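Local structure of telomeric DNA-binding factor trf1 (Schizosaccharomyces pombe, 6K5S) at residues R6-I20 / V49-T61. The protein probably binds telomeric DNA, its helical domain being of the dimerising kind found in telomere repeat binding factors. Numbering follows the deposited sequence.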
loop_
_atom_site.group_PDB
_atom_site.type_symbol
_atom_site.label_atom_id
_atom_site.label_comp_id
_atom_site.label_asym_id
_atom_site.label_seq_id
_atom_site.Cartn_x
_atom_site.Cartn_y
_atom_site.Cartn_z
ATOM N N ARG A 6 -9.045 8.108 -1.655
ATOM C CA ARG A 6 -9.585 6.970 -2.381
ATOM C C ARG A 6 -9.223 7.062 -3.862
ATOM O O ARG A 6 -8.865 6.055 -4.487
ATOM C CB ARG A 6 -11.100 6.878 -2.158
ATOM C CG ARG A 6 -11.512 6.502 -0.753
ATOM C CD ARG A 6 -13.037 6.664 -0.588
ATOM N NE ARG A 6 -13.484 6.195 0.714
ATOM C CZ ARG A 6 -14.595 6.609 1.319
ATOM N NH1 ARG A 6 -15.379 7.512 0.739
ATOM N NH2 ARG A 6 -14.907 6.121 2.507
ATOM N N THR A 7 -9.257 8.271 -4.436
ATOM C CA THR A 7 -8.805 8.446 -5.816
ATOM C C THR A 7 -7.328 8.079 -5.968
ATOM O O THR A 7 -6.952 7.334 -6.884
ATOM C CB THR A 7 -9.029 9.896 -6.285
ATOM O OG1 THR A 7 -10.410 10.232 -6.147
ATOM C CG2 THR A 7 -8.648 10.041 -7.717
ATOM N N SER A 8 -6.469 8.621 -5.102
ATOM C CA SER A 8 -5.038 8.494 -5.348
ATOM C C SER A 8 -4.505 7.103 -5.045
ATOM O O SER A 8 -3.493 6.714 -5.635
ATOM C CB SER A 8 -4.253 9.549 -4.562
ATOM O OG SER A 8 -4.531 9.512 -3.183
ATOM N N LEU A 9 -5.188 6.327 -4.189
ATOM C CA LEU A 9 -4.685 5.031 -3.752
ATOM C C LEU A 9 -5.108 3.870 -4.637
ATOM O O LEU A 9 -4.795 2.718 -4.303
ATOM C CB LEU A 9 -5.127 4.750 -2.314
ATOM C CG LEU A 9 -4.307 5.593 -1.329
ATOM C CD1 LEU A 9 -4.930 5.611 0.021
ATOM C CD2 LEU A 9 -2.868 5.063 -1.245
ATOM N N ILE A 10 -5.817 4.140 -5.740
ATOM C CA ILE A 10 -6.307 3.049 -6.573
ATOM C C ILE A 10 -5.166 2.134 -7.021
ATOM O O ILE A 10 -5.322 0.920 -6.906
ATOM C CB ILE A 10 -7.147 3.608 -7.736
ATOM C CG1 ILE A 10 -8.563 3.980 -7.247
ATOM C CG2 ILE A 10 -7.153 2.636 -8.907
ATOM C CD1 ILE A 10 -9.485 2.806 -6.915
ATOM N N PRO A 11 -3.999 2.632 -7.452
ATOM C CA PRO A 11 -2.910 1.685 -7.802
ATOM C C PRO A 11 -2.494 0.758 -6.662
ATOM O O PRO A 11 -2.204 -0.420 -6.907
ATOM C CB PRO A 11 -1.779 2.621 -8.237
ATOM C CG PRO A 11 -2.503 3.806 -8.823
ATOM C CD PRO A 11 -3.679 4.006 -7.888
ATOM N N THR A 12 -2.475 1.239 -5.424
ATOM C CA THR A 12 -2.139 0.383 -4.284
ATOM C C THR A 12 -3.238 -0.648 -4.028
ATOM O O THR A 12 -2.965 -1.847 -3.871
ATOM C CB THR A 12 -1.922 1.241 -3.024
ATOM O OG1 THR A 12 -0.721 2.025 -3.145
ATOM C CG2 THR A 12 -1.831 0.357 -1.781
ATOM N N LEU A 13 -4.496 -0.186 -3.962
ATOM C CA LEU A 13 -5.624 -1.094 -3.844
ATOM C C LEU A 13 -5.530 -2.197 -4.888
ATOM O O LEU A 13 -5.658 -3.375 -4.564
ATOM C CB LEU A 13 -6.951 -0.327 -3.996
ATOM C CG LEU A 13 -8.194 -1.200 -3.752
ATOM C CD1 LEU A 13 -8.195 -1.750 -2.328
ATOM C CD2 LEU A 13 -9.484 -0.396 -3.987
ATOM N N GLY A 14 -5.274 -1.821 -6.145
ATOM C CA GLY A 14 -5.180 -2.813 -7.205
ATOM C C GLY A 14 -4.000 -3.756 -7.046
ATOM O O GLY A 14 -4.134 -4.971 -7.237
ATOM N N ASN A 15 -2.823 -3.216 -6.704
ATOM C CA ASN A 15 -1.634 -4.057 -6.590
ATOM C C ASN A 15 -1.785 -5.073 -5.453
ATOM O O ASN A 15 -1.530 -6.274 -5.623
ATOM C CB ASN A 15 -0.425 -3.155 -6.368
ATOM C CG ASN A 15 0.879 -3.914 -6.277
ATOM O OD1 ASN A 15 1.183 -4.803 -7.085
ATOM N ND2 ASN A 15 1.698 -3.512 -5.333
ATOM N N LEU A 16 -2.226 -4.612 -4.293
ATOM C CA LEU A 16 -2.382 -5.519 -3.159
ATOM C C LEU A 16 -3.465 -6.546 -3.432
ATOM O O LEU A 16 -3.336 -7.704 -3.029
ATOM C CB LEU A 16 -2.690 -4.721 -1.878
ATOM C CG LEU A 16 -1.604 -3.732 -1.421
ATOM C CD1 LEU A 16 -2.094 -2.868 -0.229
ATOM C CD2 LEU A 16 -0.353 -4.479 -1.039
ATOM N N SER A 17 -4.549 -6.137 -4.106
ATOM C CA SER A 17 -5.621 -7.074 -4.415
ATOM C C SER A 17 -5.114 -8.159 -5.343
ATOM O O SER A 17 -5.410 -9.338 -5.149
ATOM C CB SER A 17 -6.800 -6.340 -5.066
ATOM O OG SER A 17 -7.351 -5.341 -4.204
ATOM N N ASN A 18 -4.343 -7.762 -6.353
ATOM C CA ASN A 18 -3.778 -8.717 -7.303
ATOM C C ASN A 18 -2.855 -9.714 -6.600
ATOM O O ASN A 18 -2.905 -10.919 -6.868
ATOM C CB ASN A 18 -3.026 -7.961 -8.403
ATOM C CG ASN A 18 -3.965 -7.198 -9.381
ATOM O OD1 ASN A 18 -5.143 -7.519 -9.534
ATOM N ND2 ASN A 18 -3.405 -6.223 -10.081
ATOM N N ILE A 19 -2.009 -9.237 -5.698
ATOM C CA ILE A 19 -1.113 -10.148 -4.993
ATOM C C ILE A 19 -1.919 -11.151 -4.166
ATOM O O ILE A 19 -1.650 -12.358 -4.176
ATOM C CB ILE A 19 -0.119 -9.351 -4.131
ATOM C CG1 ILE A 19 0.841 -8.562 -5.037
ATOM C CG2 ILE A 19 0.616 -10.267 -3.179
ATOM C CD1 ILE A 19 1.672 -7.498 -4.293
ATOM N N ILE A 20 -2.932 -10.661 -3.445
ATOM C CA ILE A 20 -3.744 -11.552 -2.623
ATOM C C ILE A 20 -4.453 -12.590 -3.494
ATOM O O ILE A 20 -4.482 -13.788 -3.172
ATOM C CB ILE A 20 -4.735 -10.716 -1.786
ATOM C CG1 ILE A 20 -3.963 -9.846 -0.808
ATOM C CG2 ILE A 20 -5.780 -11.611 -1.094
ATOM C CD1 ILE A 20 -4.808 -8.756 -0.196
ATOM N N VAL A 49 1.671 -8.221 3.287
ATOM C CA VAL A 49 0.701 -7.817 2.267
ATOM C C VAL A 49 -0.685 -7.657 2.884
ATOM O O VAL A 49 -1.381 -6.663 2.632
ATOM C CB VAL A 49 0.693 -8.829 1.109
ATOM C CG1 VAL A 49 -0.499 -8.593 0.205
ATOM C CG2 VAL A 49 2.003 -8.701 0.320
ATOM N N MET A 50 -1.104 -8.616 3.715
ATOM C CA MET A 50 -2.437 -8.519 4.321
ATOM C C MET A 50 -2.552 -7.327 5.257
ATOM O O MET A 50 -3.618 -6.698 5.339
ATOM C CB MET A 50 -2.800 -9.799 5.075
ATOM C CG MET A 50 -3.250 -10.929 4.143
ATOM S SD MET A 50 -4.677 -10.617 3.048
ATOM C CE MET A 50 -5.836 -9.865 4.188
ATOM N N ASN A 51 -1.480 -7.015 5.992
ATOM C CA ASN A 51 -1.507 -5.855 6.881
ATOM C C ASN A 51 -1.638 -4.558 6.096
ATOM O O ASN A 51 -2.353 -3.636 6.514
ATOM C CB ASN A 51 -0.250 -5.816 7.749
ATOM C CG ASN A 51 -0.278 -6.859 8.853
ATOM O OD1 ASN A 51 -1.331 -7.418 9.162
ATOM N ND2 ASN A 51 0.879 -7.118 9.458
ATOM N N MET A 52 -0.948 -4.455 4.961
ATOM C CA MET A 52 -1.134 -3.267 4.134
ATOM C C MET A 52 -2.532 -3.263 3.532
ATOM O O MET A 52 -3.170 -2.206 3.452
ATOM C CB MET A 52 -0.063 -3.183 3.039
ATOM C CG MET A 52 1.323 -2.610 3.521
ATOM S SD MET A 52 2.608 -2.651 2.218
ATOM C CE MET A 52 2.631 -4.387 1.929
ATOM N N PHE A 53 -3.035 -4.437 3.146
ATOM C CA PHE A 53 -4.350 -4.502 2.519
ATOM C C PHE A 53 -5.436 -4.070 3.497
ATOM O O PHE A 53 -6.304 -3.264 3.158
ATOM C CB PHE A 53 -4.632 -5.900 1.985
ATOM C CG PHE A 53 -5.905 -5.996 1.176
ATOM C CD1 PHE A 53 -6.019 -5.329 -0.042
ATOM C CD2 PHE A 53 -6.980 -6.739 1.628
ATOM C CE1 PHE A 53 -7.187 -5.422 -0.792
ATOM C CE2 PHE A 53 -8.146 -6.824 0.898
ATOM C CZ PHE A 53 -8.247 -6.160 -0.325
ATOM N N ARG A 54 -5.367 -4.558 4.735
ATOM C CA ARG A 54 -6.311 -4.118 5.754
ATOM C C ARG A 54 -6.317 -2.595 5.912
ATOM O O ARG A 54 -7.386 -1.983 6.037
ATOM C CB ARG A 54 -5.990 -4.802 7.084
ATOM C CG ARG A 54 -6.571 -6.184 7.236
ATOM C CD ARG A 54 -6.121 -6.863 8.572
ATOM N NE ARG A 54 -6.001 -8.301 8.365
ATOM C CZ ARG A 54 -4.874 -9.018 8.419
ATOM N NH1 ARG A 54 -3.706 -8.463 8.734
ATOM N NH2 ARG A 54 -4.933 -10.321 8.176
ATOM N N MET A 55 -5.142 -1.964 5.896
ATOM C CA MET A 55 -5.084 -0.508 6.023
ATOM C C MET A 55 -5.715 0.179 4.819
ATOM O O MET A 55 -6.476 1.138 4.981
ATOM C CB MET A 55 -3.636 -0.020 6.187
ATOM C CG MET A 55 -2.916 -0.443 7.471
ATOM S SD MET A 55 -1.399 0.539 7.589
ATOM C CE MET A 55 -2.181 2.145 7.364
ATOM N N VAL A 56 -5.401 -0.282 3.601
ATOM C CA VAL A 56 -5.947 0.388 2.420
ATOM C C VAL A 56 -7.450 0.139 2.323
ATOM O O VAL A 56 -8.209 1.046 1.975
ATOM C CB VAL A 56 -5.202 -0.033 1.138
ATOM C CG1 VAL A 56 -5.500 -1.431 0.756
ATOM C CG2 VAL A 56 -5.582 0.886 -0.042
ATOM N N LYS A 57 -7.903 -1.076 2.656
ATOM C CA LYS A 57 -9.331 -1.392 2.586
ATOM C C LYS A 57 -10.139 -0.447 3.468
ATOM O O LYS A 57 -11.236 -0.018 3.095
ATOM C CB LYS A 57 -9.572 -2.846 3.013
ATOM C CG LYS A 57 -11.036 -3.330 3.008
ATOM C CD LYS A 57 -11.165 -4.701 3.705
ATOM C CE LYS A 57 -12.597 -5.175 3.850
ATOM N NZ LYS A 57 -13.355 -4.390 4.866
ATOM N N ASP A 58 -9.606 -0.118 4.647
ATOM C CA ASP A 58 -10.316 0.770 5.567
ATOM C C ASP A 58 -10.479 2.172 4.992
ATOM O O ASP A 58 -11.429 2.879 5.346
ATOM C CB ASP A 58 -9.586 0.813 6.901
ATOM C CG ASP A 58 -9.857 -0.408 7.740
ATOM O OD1 ASP A 58 -10.803 -1.169 7.407
ATOM O OD2 ASP A 58 -9.129 -0.597 8.738
ATOM N N ILE A 59 -9.582 2.578 4.092
ATOM C CA ILE A 59 -9.748 3.845 3.385
ATOM C C ILE A 59 -10.961 3.803 2.466
ATOM O O ILE A 59 -11.641 4.820 2.274
ATOM C CB ILE A 59 -8.454 4.187 2.620
ATOM C CG1 ILE A 59 -7.408 4.680 3.610
ATOM C CG2 ILE A 59 -8.701 5.234 1.536
ATOM C CD1 ILE A 59 -6.021 4.248 3.312
ATOM N N TYR A 60 -11.273 2.638 1.905
ATOM C CA TYR A 60 -12.348 2.529 0.928
ATOM C C TYR A 60 -13.682 2.130 1.518
ATOM O O TYR A 60 -14.720 2.438 0.924
ATOM C CB TYR A 60 -11.973 1.513 -0.160
ATOM C CG TYR A 60 -10.937 2.083 -1.075
ATOM C CD1 TYR A 60 -9.582 2.006 -0.753
ATOM C CD2 TYR A 60 -11.313 2.766 -2.215
ATOM C CE1 TYR A 60 -8.631 2.565 -1.566
ATOM C CE2 TYR A 60 -10.368 3.334 -3.050
ATOM C CZ TYR A 60 -9.026 3.222 -2.719
ATOM O OH TYR A 60 -8.103 3.782 -3.551
ATOM N N THR A 61 -13.700 1.403 2.635
ATOM C CA THR A 61 -14.977 0.975 3.174
ATOM C C THR A 61 -14.893 0.823 4.688
ATOM O O THR A 61 -13.864 0.419 5.234
ATOM C CB THR A 61 -15.451 -0.340 2.524
ATOM O OG1 THR A 61 -16.782 -0.629 2.958
ATOM C CG2 THR A 61 -14.557 -1.501 2.904
HETATM O O HOH W 1 -13.972 4.164 4.660
#
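L16, F53, L13 and Y60 carry a buried helix-helix contact in the all-helical TRF-type domain. Helices 10-24 and 41-60 run obliquely antiparallel. The axes of their parts 10-20 and 49-60 cross at -139° and come within 9.9 Å. Toward I20 the packing is knobs-into-holes. L16 fits among V49, M52, F53 and V56, and F53 fits among L13, L16, S17 and I20. I20 CD1 lies over one face of the F53 ring, offset toward its rim and 3.3 Å from F53 CG. S17 OG bonds back to L13 O, 2.6 Å away, and this carbonyl also takes S17 N from its other face. Beyond these segments, helix 76-94 adds A85 against S17 and I89 against F53. The second subunit packs its L9 on L16, and N15 of that subunit meets the T12 hydroxyl, so helix 10-24 also serves the dimer interface.

At the R6 end the Y60 ring is held between two CH-pi contacts. L13 CD2 sits over the ring centre, 3.7 Å from the centroid, and R6 CG lies over the opposite face, toward its rim. The Y60 hydroxyl donates to R6 O at 2.6 Å, on a lone pair of that carbonyl. The R6 chain is extended from CG to NE (chi2 171°, chi3 175°), which brings it to the end of helix 41-60. There R6 NE donates to I59 O over 2.8 Å, and R6 NH2 donates to a water that in turn bonds D58 O.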